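Local coordinates for putative tryptophan halogenase (Xanthomonas campestris pv. campestris, PDB 6Y1W), which probably acts as a flavin-dependent halogenase, using FAD to halogenate an aromatic substrate, at residues G109-D114 with A118-F123; H122-A127 with G137-E142; S192-A197 with I202-L207. All coordinates share one frame; numbering follows the deposited sequence.

Contact 1 (G109-D114 with A118-F123); sequences GHTGTD and AGFQHF
Asp114 and Gly119 mark the nearest approach of the two backbones, their CA atoms 4.4 Å apart: the irregular run 109-114 is followed by a three-residue connection, and the chain returns through 118-123 into helix 120-129. Asp114 carries the polar half of the contact. Asp114 OD1 accepts the backbone N-H of Phe120 N at 2.8 Å, bent to 153° at the hydrogen. The same oxygen takes the N-H of His110 NE2 along a nearly straight line (172°), lying close to the imidazole plane. His110 NE2 comes on the syn side but 34° out of the carboxylate plane, and Phe120 N from above the other face. Water 1 also donates to OD1 and bridges it to Gln121 OE1. The apolar half belongs to Phe120, whose CG is anti to the backbone N, bringing the ring face under Gly112. Gly112 CA sits over its centre, 3.5 Å from the centroid, in a CH-pi contact. Thr111 CG2 approaches Phe120 CE2 to 3.8 Å, while Thr113 O lies at the ring edge, buried and without a polar partner. Phe474, Leu475 and Ile478 of helix 468-486 add to the packing on this ring. Three hydrogen bonds thus grip one carboxylate oxygen, which should restrain rotation of the carboxylate and ties the imidazole to the backbone at Phe120; these donors would probably stabilise a negative charge on Asp114.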
ATOM      1  N   GLY A 109       6.489  15.292   6.797  1.00 18.04           N
ATOM      2  CA  GLY A 109       5.548  15.326   7.909  1.00 18.10           C
ATOM      3  C   GLY A 109       4.090  15.312   7.468  1.00 18.35           C
ATOM      4  O   GLY A 109       3.750  14.865   6.380  1.00 19.65           O
ATOM      5  N   HIS A 110       3.218  15.794   8.355  1.00 18.11           N
ATOM      6  CA  HIS A 110       1.784  15.764   8.105  1.00 16.84           C
ATOM      7  C   HIS A 110       1.226  17.075   8.620  1.00 16.83           C
ATOM      8  O   HIS A 110       1.693  17.600   9.631  1.00 28.38           O
ATOM      9  CB  HIS A 110       1.086  14.590   8.807  1.00 23.41           C
ATOM     10  CG  HIS A 110      -0.311  14.333   8.313  1.00 37.58           C
ATOM     11  ND1 HIS A 110      -0.579  13.703   7.110  1.00 38.72           N
ATOM     12  CD2 HIS A 110      -1.519  14.644   8.850  1.00 44.20           C
ATOM     13  CE1 HIS A 110      -1.887  13.632   6.929  1.00 34.98           C
ATOM     14  NE2 HIS A 110      -2.481  14.195   7.973  1.00 44.36           N
ATOM     15  N   THR A 111       0.268  17.615   7.917  1.00 17.46           N
ATOM     16  CA  THR A 111      -0.302  18.892   8.344  1.00 14.46           C
ATOM     17  C   THR A 111      -1.525  18.600   9.191  1.00 17.89           C
ATOM     18  O   THR A 111      -2.435  17.906   8.733  1.00 18.73           O
ATOM     19  CB  THR A 111      -0.675  19.733   7.133  1.00 15.21           C
ATOM     20  OG1 THR A 111       0.500  19.892   6.338  1.00 18.76           O
ATOM     21  CG2 THR A 111      -1.179  21.159   7.603  1.00 15.49           C
ATOM     22  N   GLY A 112      -1.550  19.126  10.419  1.00 15.35           N
ATOM     23  CA  GLY A 112      -2.752  19.022  11.245  1.00 19.20           C
ATOM     24  C   GLY A 112      -2.998  17.606  11.737  1.00 21.24           C
ATOM     25  O   GLY A 112      -2.085  16.783  11.860  1.00 21.38           O
ATOM     26  N   THR A 113      -4.260  17.321  12.013  1.00 18.71           N
ATOM     27  CA  THR A 113      -4.711  16.057  12.575  1.00 20.26           C
ATOM     28  C   THR A 113      -5.895  15.552  11.769  1.00 21.32           C
ATOM     29  O   THR A 113      -6.813  16.320  11.482  1.00 18.21           O
ATOM     30  CB  THR A 113      -5.136  16.214  14.027  1.00 28.32           C
ATOM     31  OG1 THR A 113      -4.016  16.691  14.773  1.00 27.18           O
ATOM     32  CG2 THR A 113      -5.586  14.859  14.595  1.00 28.32           C
ATOM     33  N   ASP A 114      -5.864  14.273  11.402  1.00 16.64           N
ATOM     34  CA  ASP A 114      -6.938  13.693  10.605  1.00 17.02           C
ATOM     35  C   ASP A 114      -8.031  13.120  11.490  1.00 20.41           C
ATOM     36  O   ASP A 114      -7.830  12.799  12.662  1.00 23.35           O
ATOM     37  CB  ASP A 114      -6.421  12.555   9.716  1.00 18.71           C
ATOM     38  CG  ASP A 114      -5.351  12.986   8.726  1.00 27.61           C
ATOM     39  OD1 ASP A 114      -5.226  14.184   8.371  1.00 19.58           O
ATOM     40  OD2 ASP A 114      -4.641  12.086   8.256  1.00 29.86           O
ATOM     41  N   ALA A 118     -11.942  11.538   7.464  1.00 18.76           N
ATOM     42  CA  ALA A 118     -11.591  12.680   6.615  1.00 16.83           C
ATOM     43  C   ALA A 118     -10.254  13.279   7.025  1.00 14.14           C
ATOM     44  O   ALA A 118     -10.035  13.537   8.217  1.00 18.98           O
ATOM     45  CB  ALA A 118     -12.660  13.778   6.722  1.00 16.65           C
ATOM     46  N   GLY A 119      -9.407  13.543   6.038  1.00 19.04           N
ATOM     47  CA  GLY A 119      -8.113  14.124   6.346  1.00 16.62           C
ATOM     48  C   GLY A 119      -8.246  15.555   6.843  1.00 18.63           C
ATOM     49  O   GLY A 119      -9.264  16.226   6.641  1.00 16.26           O
ATOM     50  N   PHE A 120      -7.163  16.027   7.489  1.00 16.62           N
ATOM     51  CA  PHE A 120      -7.165  17.361   8.111  1.00 17.03           C
ATOM     52  C   PHE A 120      -7.609  18.461   7.155  1.00 18.82           C
ATOM     53  O   PHE A 120      -8.231  19.450   7.571  1.00 18.73           O
ATOM     54  CB  PHE A 120      -5.751  17.706   8.616  1.00 14.79           C
ATOM     55  CG  PHE A 120      -5.640  19.144   9.116  1.00 14.51           C
ATOM     56  CD1 PHE A 120      -6.302  19.488  10.271  1.00 14.82           C
ATOM     57  CD2 PHE A 120      -4.853  20.088   8.445  1.00 16.04           C
ATOM     58  CE1 PHE A 120      -6.213  20.808  10.781  1.00 16.33           C
ATOM     59  CE2 PHE A 120      -4.773  21.417   8.928  1.00 16.30           C
ATOM     60  CZ  PHE A 120      -5.482  21.765  10.103  1.00 15.72           C
ATOM     61  N   GLN A 121      -7.246  18.349   5.880  1.00 14.53           N
ATOM     62  CA  GLN A 121      -7.516  19.430   4.946  1.00 15.19           C
ATOM     63  C   GLN A 121      -9.001  19.732   4.826  1.00 17.08           C
ATOM     64  O   GLN A 121      -9.348  20.857   4.457  1.00 17.20           O
ATOM     65  CB  GLN A 121      -6.906  19.153   3.570  1.00 17.85           C
ATOM     66  CG  GLN A 121      -7.655  18.148   2.684  1.00 17.48           C
ATOM     67  CD  GLN A 121      -7.339  16.690   3.001  1.00 16.54           C
ATOM     68  OE1 GLN A 121      -6.837  16.354   4.080  1.00 15.85           O
ATOM     69  NE2 GLN A 121      -7.747  15.791   2.084  1.00 15.16           N
ATOM     70  N   HIS A 122      -9.882  18.753   5.101  1.00 16.88           N
ATOM     71  CA  HIS A 122     -11.321  19.030   5.038  1.00 17.45           C
ATOM     72  C   HIS A 122     -11.747  19.968   6.148  1.00 20.19           C
ATOM     73  O   HIS A 122     -12.532  20.893   5.904  1.00 19.34           O
ATOM     74  CB  HIS A 122     -12.111  17.718   5.077  1.00 16.86           C
ATOM     75  CG  HIS A 122     -11.851  16.879   3.872  1.00 15.82           C
ATOM     76  ND1 HIS A 122     -12.399  17.184   2.645  1.00 17.72           N
ATOM     77  CD2 HIS A 122     -11.012  15.834   3.668  1.00 15.36           C
ATOM     78  CE1 HIS A 122     -11.949  16.333   1.744  1.00 15.70           C
ATOM     79  NE2 HIS A 122     -11.103  15.503   2.339  1.00 15.50           N
ATOM     80  N   PHE A 123     -11.192  19.792   7.353  1.00 17.85           N
ATOM     81  CA  PHE A 123     -11.458  20.731   8.440  1.00 14.02           C
ATOM     82  C   PHE A 123     -10.834  22.080   8.137  1.00 15.72           C
ATOM     83  O   PHE A 123     -11.452  23.125   8.386  1.00 17.26           O
ATOM     84  CB  PHE A 123     -10.947  20.158   9.760  1.00 15.28           C
ATOM     85  CG  PHE A 123     -11.597  18.852  10.088  1.00 16.69           C
ATOM     86  CD1 PHE A 123     -12.833  18.819  10.709  1.00 20.71           C
ATOM     87  CD2 PHE A 123     -11.017  17.654   9.670  1.00 15.57           C
ATOM     88  CE1 PHE A 123     -13.479  17.615  10.959  1.00 22.68           C
ATOM     89  CE2 PHE A 123     -11.640  16.445   9.917  1.00 22.03           C
ATOM     90  CZ  PHE A 123     -12.873  16.410  10.556  1.00 20.38           C
TER
HETATM   91  O   HOH W   1      -4.535  14.963   5.512  1.00 31.29           O

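Contact 2 (H122-A127 with G137-E142); sequences HFWLKA and GDYCLE
Trp124 and Tyr139 are the pair that meets, although their CA atoms, the nearest across the two segments, stand 9.5 Å apart; helix 122-127 and the turn of 137-142 therefore join through long side chains and not through backbone. Only about 68 Å² is buried between the segments, all but a trace of it on these two residues. The indole leaves its helix with CG anti to the backbone N (chi1 -176°), which carries the five-membered ring across the gap. Tyr139 answers with one ring side: CE2 comes to the edge of the indole, near its plane, at 3.7 Å from Trp124 CD1, and stands equally far from Trp124 NE1. The centroids of the five-membered ring and the phenol ring are 5.5 Å apart with the planes at 70°, an oblique pair that is neither a parallel stack nor edge-to-face. The polar ends of both rings are also held. Trp124 NE1 is hydrogen-bonded to the carbonyl O of Arg134, and Tyr139 OH to the backbone N of that same residue, so the backbone of Arg134, in the connecting loop, bonds to both rings, which probably helps to set the tilt. The turn carrying the tyrosine is closed by Cys140 N bonding to Gly137 O at 3.2 Å, and Cys140 then serves as N-cap residue of helix 141-148. With His128 stacked on the indole, Phe136 edge-to-face to it and Leu475 of helix 468-486 against Tyr139, the arrangement is a buried aromatic cluster between helix 120-129 and the loop leading into helix 141-148.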
ATOM      1  N   HIS A 122      -9.882  18.753   5.101  1.00 16.88           N
ATOM      2  CA  HIS A 122     -11.321  19.030   5.038  1.00 17.45           C
ATOM      3  C   HIS A 122     -11.747  19.968   6.148  1.00 20.19           C
ATOM      4  O   HIS A 122     -12.532  20.893   5.904  1.00 19.34           O
ATOM      5  CB  HIS A 122     -12.111  17.718   5.077  1.00 16.86           C
ATOM      6  CG  HIS A 122     -11.851  16.879   3.872  1.00 15.82           C
ATOM      7  ND1 HIS A 122     -12.399  17.184   2.645  1.00 17.72           N
ATOM      8  CD2 HIS A 122     -11.012  15.834   3.668  1.00 15.36           C
ATOM      9  CE1 HIS A 122     -11.949  16.333   1.744  1.00 15.70           C
ATOM     10  NE2 HIS A 122     -11.103  15.503   2.339  1.00 15.50           N
ATOM     11  N   PHE A 123     -11.192  19.792   7.353  1.00 17.85           N
ATOM     12  CA  PHE A 123     -11.458  20.731   8.440  1.00 14.02           C
ATOM     13  C   PHE A 123     -10.834  22.080   8.137  1.00 15.72           C
ATOM     14  O   PHE A 123     -11.452  23.125   8.386  1.00 17.26           O
ATOM     15  CB  PHE A 123     -10.947  20.158   9.760  1.00 15.28           C
ATOM     16  CG  PHE A 123     -11.597  18.852  10.088  1.00 16.69           C
ATOM     17  CD1 PHE A 123     -12.833  18.819  10.709  1.00 20.71           C
ATOM     18  CD2 PHE A 123     -11.017  17.654   9.670  1.00 15.57           C
ATOM     19  CE1 PHE A 123     -13.479  17.615  10.959  1.00 22.68           C
ATOM     20  CE2 PHE A 123     -11.640  16.445   9.917  1.00 22.03           C
ATOM     21  CZ  PHE A 123     -12.873  16.410  10.556  1.00 20.38           C
ATOM     22  N   TRP A 124      -9.632  22.082   7.557  1.00 17.40           N
ATOM     23  CA  TRP A 124      -9.013  23.363   7.213  1.00 16.58           C
ATOM     24  C   TRP A 124      -9.823  24.107   6.156  1.00 17.24           C
ATOM     25  O   TRP A 124     -10.004  25.325   6.261  1.00 17.82           O
ATOM     26  CB  TRP A 124      -7.575  23.147   6.752  1.00 17.07           C
ATOM     27  CG  TRP A 124      -6.873  24.427   6.479  1.00 16.69           C
ATOM     28  CD1 TRP A 124      -6.159  25.171   7.380  1.00 19.37           C
ATOM     29  CD2 TRP A 124      -6.804  25.134   5.234  1.00 14.75           C
ATOM     30  NE1 TRP A 124      -5.649  26.296   6.768  1.00 16.74           N
ATOM     31  CE2 TRP A 124      -6.051  26.313   5.462  1.00 15.58           C
ATOM     32  CE3 TRP A 124      -7.323  24.910   3.960  1.00 17.76           C
ATOM     33  CZ2 TRP A 124      -5.779  27.244   4.451  1.00 17.80           C
ATOM     34  CZ3 TRP A 124      -7.062  25.837   2.968  1.00 22.75           C
ATOM     35  CH2 TRP A 124      -6.307  26.997   3.218  1.00 20.28           C
ATOM     36  N   LEU A 125     -10.329  23.386   5.136  1.00 17.75           N
ATOM     37  CA  LEU A 125     -11.129  24.003   4.077  1.00 18.55           C
ATOM     38  C   LEU A 125     -12.415  24.621   4.635  1.00 20.93           C
ATOM     39  O   LEU A 125     -12.796  25.738   4.255  1.00 23.74           O
ATOM     40  CB  LEU A 125     -11.455  22.957   3.003  1.00 19.72           C
ATOM     41  CG  LEU A 125     -10.272  22.628   2.068  1.00 20.91           C
ATOM     42  CD1 LEU A 125     -10.464  21.289   1.326  1.00 21.65           C
ATOM     43  CD2 LEU A 125      -9.944  23.791   1.104  1.00 23.19           C
ATOM     44  N   LYS A 126     -13.099  23.903   5.525  1.00 19.64           N
ATOM     45  CA  LYS A 126     -14.279  24.466   6.171  1.00 17.60           C
ATOM     46  C   LYS A 126     -13.883  25.702   6.952  1.00 21.73           C
ATOM     47  O   LYS A 126     -14.553  26.744   6.882  1.00 20.72           O
ATOM     48  CB  LYS A 126     -14.912  23.424   7.090  1.00 18.82           C
ATOM     49  CG  LYS A 126     -15.975  23.942   8.039  1.00 20.91           C
ATOM     50  CD  LYS A 126     -17.310  24.011   7.413  1.00 26.24           C
ATOM     51  CE  LYS A 126     -18.346  24.348   8.475  1.00 19.22           C
ATOM     52  NZ  LYS A 126     -19.601  24.484   7.700  1.00 23.18           N
ATOM     53  N   ALA A 127     -12.766  25.612   7.684  1.00 19.41           N
ATOM     54  CA  ALA A 127     -12.333  26.755   8.478  1.00 21.85           C
ATOM     55  C   ALA A 127     -12.002  27.936   7.589  1.00 20.88           C
ATOM     56  O   ALA A 127     -12.280  29.081   7.947  1.00 21.31           O
ATOM     57  CB  ALA A 127     -11.128  26.390   9.351  1.00 18.35           C
ATOM     58  N   GLY A 137       0.236  26.072   6.029  1.00 19.04           N
ATOM     59  CA  GLY A 137       1.556  25.679   6.530  1.00 18.56           C
ATOM     60  C   GLY A 137       1.729  25.853   8.027  1.00 16.59           C
ATOM     61  O   GLY A 137       2.567  25.175   8.629  1.00 18.47           O
ATOM     62  N   ASP A 138       0.934  26.734   8.659  1.00 16.78           N
ATOM     63  CA  ASP A 138       1.044  26.957  10.098  1.00 15.43           C
ATOM     64  C   ASP A 138       0.706  25.732  10.931  1.00 16.84           C
ATOM     65  O   ASP A 138       0.989  25.725  12.134  1.00 18.04           O
ATOM     66  CB  ASP A 138       0.107  28.092  10.563  1.00 15.73           C
ATOM     67  CG  ASP A 138       0.609  29.469  10.126  1.00 24.27           C
ATOM     68  OD1 ASP A 138       1.662  29.531   9.472  1.00 23.84           O
ATOM     69  OD2 ASP A 138      -0.056  30.498  10.392  1.00 22.81           O
ATOM     70  N   TYR A 139       0.126  24.698  10.335  1.00 17.74           N
ATOM     71  CA  TYR A 139      -0.300  23.517  11.070  1.00 15.34           C
ATOM     72  C   TYR A 139       0.640  22.325  10.885  1.00 15.19           C
ATOM     73  O   TYR A 139       0.274  21.214  11.250  1.00 15.91           O
ATOM     74  CB  TYR A 139      -1.746  23.167  10.667  1.00 18.20           C
ATOM     75  CG  TYR A 139      -2.654  24.374  10.856  1.00 14.57           C
ATOM     76  CD1 TYR A 139      -3.147  24.692  12.132  1.00 15.43           C
ATOM     77  CD2 TYR A 139      -3.020  25.176   9.776  1.00 14.63           C
ATOM     78  CE1 TYR A 139      -3.959  25.818  12.310  1.00 17.84           C
ATOM     79  CE2 TYR A 139      -3.839  26.311   9.967  1.00 16.67           C
ATOM     80  CZ  TYR A 139      -4.305  26.597  11.237  1.00 21.76           C
ATOM     81  OH  TYR A 139      -5.094  27.716  11.466  1.00 18.99           O
ATOM     82  N   CYS A 140       1.849  22.551  10.365  1.00 14.77           N
ATOM     83  CA  CYS A 140       2.818  21.490  10.075  1.00 14.62           C
ATOM     84  C   CYS A 140       4.174  21.848  10.686  1.00 14.52           C
ATOM     85  O   CYS A 140       4.780  22.859  10.298  1.00 15.29           O
ATOM     86  CB  CYS A 140       2.976  21.316   8.566  1.00 15.16           C
ATOM     87  SG  CYS A 140       4.172  20.036   8.161  1.00 17.36           S
ATOM     88  N   LEU A 141       4.653  21.018  11.616  1.00 14.59           N
ATOM     89  CA  LEU A 141       5.906  21.327  12.321  1.00 14.57           C
ATOM     90  C   LEU A 141       7.093  21.404  11.360  1.00 15.24           C
ATOM     91  O   LEU A 141       7.909  22.334  11.425  1.00 17.44           O
ATOM     92  CB  LEU A 141       6.176  20.262  13.391  1.00 15.83           C
ATOM     93  CG  LEU A 141       7.535  20.366  14.104  1.00 17.75           C
ATOM     94  CD1 LEU A 141       7.650  21.683  14.882  1.00 21.17           C
ATOM     95  CD2 LEU A 141       7.813  19.121  14.986  1.00 25.93           C
ATOM     96  N   GLU A 142       7.236  20.410  10.483  1.00 15.94           N
ATOM     97  CA  GLU A 142       8.408  20.426   9.607  1.00 14.92           C
ATOM     98  C   GLU A 142       8.431  21.673   8.748  1.00 16.08           C
ATOM     99  O   GLU A 142       9.499  22.249   8.483  1.00 14.94           O
ATOM    100  CB  GLU A 142       8.431  19.172   8.724  1.00 12.08           C
ATOM    101  CG  GLU A 142       8.857  17.925   9.484  1.00 16.06           C
ATOM    102  CD  GLU A 142       7.712  17.233  10.247  1.00 19.76           C
ATOM    103  OE1 GLU A 142       6.581  17.765  10.370  1.00 16.57           O
ATOM    104  OE2 GLU A 142       7.944  16.092  10.704  1.00 17.58           O
TER

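Contact 3 (S192-A197 with I202-L207); sequences SVQTDA and IAALVL
Gln194 faces both Ala203 and Ala204 in a classic beta bulge, set into the antiparallel beta hairpin of strands 184-195 and 202-207, whose local axes make an angle of 153°. Toward the open end of the hairpin the ladder is regular. Ser192 and Val206 form a hydrogen-bonded pair, with Ser192 N to Val206 O at 3.0 Å and with Val206 N returning a bond to Ser192 O. Val193 and Leu205 follow as a non-hydrogen-bonded pair, then Gln194 N reaches Ala204 O in a nearly linear bond (170°). Past this point the register slips by one residue, so that Thr195 is paired with Ile202.

The side chains of the regular ladder sort by face. On one, Val193 CG2 lies alongside Leu205 CD2 at 4.2 Å. On the other, Ser192 OG touches Val206 CB at 3.4 Å, and the extended Gln194 side chain crosses Val206, its CD meeting CG2. Beyond the bulge, Ile202 brings its CG2 to 3.8 Å from Val193 CG1, which stands anti to the backbone N (chi1 -176°).

A second shell positions these groups. Arg212 of the outermost strand 212-214 donates its NE to Gln194 OE1, and Leu228 of helix 227-232 packs on both Val193 and Leu205. Leu205 also touches Ile190, which lines the pocket holding meso-2,3-butanediol. In the hairpin turn, Asp196 OD2 accepts the backbone N-H groups of His198 and Ser199.

At the bulge Gln194 O accepts twice: a short bond from Ala203 N at 2.7 Å and a weak one from Ala204 N at 3.3 Å.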
ATOM      1  N   SER A 192      34.577  -3.766 -24.167  1.00 35.17           N
ATOM      2  CA  SER A 192      33.521  -4.523 -24.826  1.00 30.78           C
ATOM      3  C   SER A 192      32.766  -5.367 -23.803  1.00 31.82           C
ATOM      4  O   SER A 192      33.250  -5.624 -22.694  1.00 33.30           O
ATOM      5  CB  SER A 192      34.083  -5.392 -25.953  1.00 35.96           C
ATOM      6  OG  SER A 192      34.945  -6.393 -25.460  1.00 38.95           O
ATOM      7  N   VAL A 193      31.551  -5.761 -24.186  1.00 30.27           N
ATOM      8  CA  VAL A 193      30.689  -6.618 -23.387  1.00 26.42           C
ATOM      9  C   VAL A 193      30.437  -7.892 -24.176  1.00 31.28           C
ATOM     10  O   VAL A 193      29.976  -7.829 -25.322  1.00 39.78           O
ATOM     11  CB  VAL A 193      29.368  -5.912 -23.054  1.00 27.30           C
ATOM     12  CG1 VAL A 193      28.519  -6.768 -22.139  1.00 23.35           C
ATOM     13  CG2 VAL A 193      29.653  -4.539 -22.442  1.00 25.92           C
ATOM     14  N   GLN A 194      30.707  -9.039 -23.562  1.00 25.26           N
ATOM     15  CA  GLN A 194      30.522 -10.338 -24.202  1.00 29.61           C
ATOM     16  C   GLN A 194      29.219 -10.948 -23.728  1.00 36.80           C
ATOM     17  O   GLN A 194      28.892 -10.900 -22.542  1.00 31.65           O
ATOM     18  CB  GLN A 194      31.672 -11.290 -23.882  1.00 32.53           C
ATOM     19  CG  GLN A 194      33.032 -10.725 -24.210  1.00 49.11           C
ATOM     20  CD  GLN A 194      34.122 -11.776 -24.175  1.00 53.99           C
ATOM     21  OE1 GLN A 194      34.158 -12.619 -23.274  1.00 43.36           O
ATOM     22  NE2 GLN A 194      35.033 -11.715 -25.143  1.00 49.64           N
ATOM     23  N   THR A 195      28.466 -11.508 -24.662  1.00 26.86           N
ATOM     24  CA  THR A 195      27.203 -12.135 -24.341  1.00 23.91           C
ATOM     25  C   THR A 195      27.285 -13.613 -24.671  1.00 32.26           C
ATOM     26  O   THR A 195      28.128 -14.048 -25.468  1.00 33.36           O
ATOM     27  CB  THR A 195      26.032 -11.500 -25.093  1.00 27.78           C
ATOM     28  OG1 THR A 195      26.311 -11.502 -26.497  1.00 30.90           O
ATOM     29  CG2 THR A 195      25.804 -10.059 -24.623  1.00 27.14           C
ATOM     30  N   ASP A 196      26.366 -14.369 -24.090  1.00 29.93           N
ATOM     31  CA  ASP A 196      26.305 -15.796 -24.345  1.00 31.23           C
ATOM     32  C   ASP A 196      25.669 -16.022 -25.705  1.00 46.94           C
ATOM     33  O   ASP A 196      24.680 -15.376 -26.047  1.00 35.26           O
ATOM     34  CB  ASP A 196      25.492 -16.504 -23.260  1.00 37.81           C
ATOM     35  CG  ASP A 196      25.322 -18.006 -23.528  1.00 47.14           C
ATOM     36  OD1 ASP A 196      26.205 -18.790 -23.122  1.00 56.26           O
ATOM     37  OD2 ASP A 196      24.307 -18.405 -24.145  1.00 49.21           O
ATOM     38  N   ALA A 197      26.254 -16.930 -26.492  1.00 40.42           N
ATOM     39  CA  ALA A 197      25.784 -17.107 -27.861  1.00 44.06           C
ATOM     40  C   ALA A 197      24.350 -17.620 -27.909  1.00 42.57           C
ATOM     41  O   ALA A 197      23.582 -17.228 -28.794  1.00 52.39           O
ATOM     42  CB  ALA A 197      26.719 -18.053 -28.616  1.00 44.72           C
ATOM     43  N   ILE A 202      24.458 -11.506 -20.560  1.00 22.63           N
ATOM     44  CA  ILE A 202      25.810 -10.977 -20.459  1.00 20.13           C
ATOM     45  C   ILE A 202      26.721 -12.047 -19.860  1.00 19.42           C
ATOM     46  O   ILE A 202      26.387 -12.676 -18.850  1.00 20.27           O
ATOM     47  CB  ILE A 202      25.839  -9.706 -19.606  1.00 22.90           C
ATOM     48  CG1 ILE A 202      24.895  -8.670 -20.208  1.00 24.81           C
ATOM     49  CG2 ILE A 202      27.297  -9.200 -19.483  1.00 21.49           C
ATOM     50  CD1 ILE A 202      24.804  -7.415 -19.420  1.00 27.18           C
ATOM     51  N   ALA A 203      27.887 -12.249 -20.473  1.00 26.68           N
ATOM     52  CA  ALA A 203      28.859 -13.224 -19.978  1.00 25.23           C
ATOM     53  C   ALA A 203      30.043 -12.596 -19.247  1.00 23.61           C
ATOM     54  O   ALA A 203      30.505 -13.147 -18.240  1.00 24.31           O
ATOM     55  CB  ALA A 203      29.387 -14.079 -21.139  1.00 30.75           C
ATOM     56  N   ALA A 204      30.551 -11.459 -19.719  1.00 23.79           N
ATOM     57  CA  ALA A 204      31.743 -10.877 -19.122  1.00 24.09           C
ATOM     58  C   ALA A 204      31.911  -9.463 -19.637  1.00 25.86           C
ATOM     59  O   ALA A 204      31.414  -9.115 -20.712  1.00 29.23           O
ATOM     60  CB  ALA A 204      33.005 -11.690 -19.452  1.00 28.17           C
ATOM     61  N   LEU A 205      32.651  -8.667 -18.876  1.00 20.69           N
ATOM     62  CA  LEU A 205      33.133  -7.389 -19.368  1.00 22.44           C
ATOM     63  C   LEU A 205      34.596  -7.551 -19.754  1.00 29.23           C
ATOM     64  O   LEU A 205      35.322  -8.369 -19.170  1.00 32.05           O
ATOM     65  CB  LEU A 205      33.013  -6.276 -18.325  1.00 21.17           C
ATOM     66  CG  LEU A 205      31.664  -6.174 -17.610  1.00 22.16           C
ATOM     67  CD1 LEU A 205      31.789  -5.108 -16.534  1.00 25.72           C
ATOM     68  CD2 LEU A 205      30.507  -5.852 -18.574  1.00 23.78           C
ATOM     69  N   VAL A 206      35.007  -6.824 -20.789  1.00 26.86           N
ATOM     70  CA  VAL A 206      36.405  -6.795 -21.200  1.00 24.29           C
ATOM     71  C   VAL A 206      36.897  -5.360 -21.121  1.00 30.28           C
ATOM     72  O   VAL A 206      36.337  -4.475 -21.782  1.00 34.66           O
ATOM     73  CB  VAL A 206      36.610  -7.376 -22.606  1.00 35.98           C
ATOM     74  CG1 VAL A 206      38.104  -7.386 -22.915  1.00 35.72           C
ATOM     75  CG2 VAL A 206      36.042  -8.796 -22.681  1.00 35.87           C
ATOM     76  N   LEU A 207      37.927  -5.126 -20.303  1.00 25.89           N
ATOM     77  CA  LEU A 207      38.465  -3.785 -20.122  1.00 33.77           C
ATOM     78  C   LEU A 207      39.409  -3.414 -21.263  1.00 39.79           C
ATOM     79  O   LEU A 207      39.813  -4.250 -22.077  1.00 39.70           O
ATOM     80  CB  LEU A 207      39.209  -3.659 -18.788  1.00 29.80           C
ATOM     81  CG  LEU A 207      38.403  -4.055 -17.540  1.00 34.57           C
ATOM     82  CD1 LEU A 207      39.164  -3.724 -16.267  1.00 35.63           C
ATOM     83  CD2 LEU A 207      37.037  -3.385 -17.530  1.00 32.16           C
TER

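In the fold
Contacts 1 and 2 are neighbours, their centres about 6 Å apart, and both use helix 120-129, sharing His122 and Phe123. They also touch directly: Gly112 N lies 2.9 Å from Tyr139 O, a probable hydrogen bond, and helix 468-486 packs against both. Contact 2 is buried and aromatic, with its polar ends satisfied from the intervening loop; contact 1 is partly buried, and it joins a multiply bonded carboxylate with a separate CH-pi contact. Contact 3 lies across the chain's centre, about 54 Å from contact 1 between centres. Also partly buried, it belongs to the mixed Rossmann-type sheet and relies on backbone ladder bonds rather than on a few long side chains.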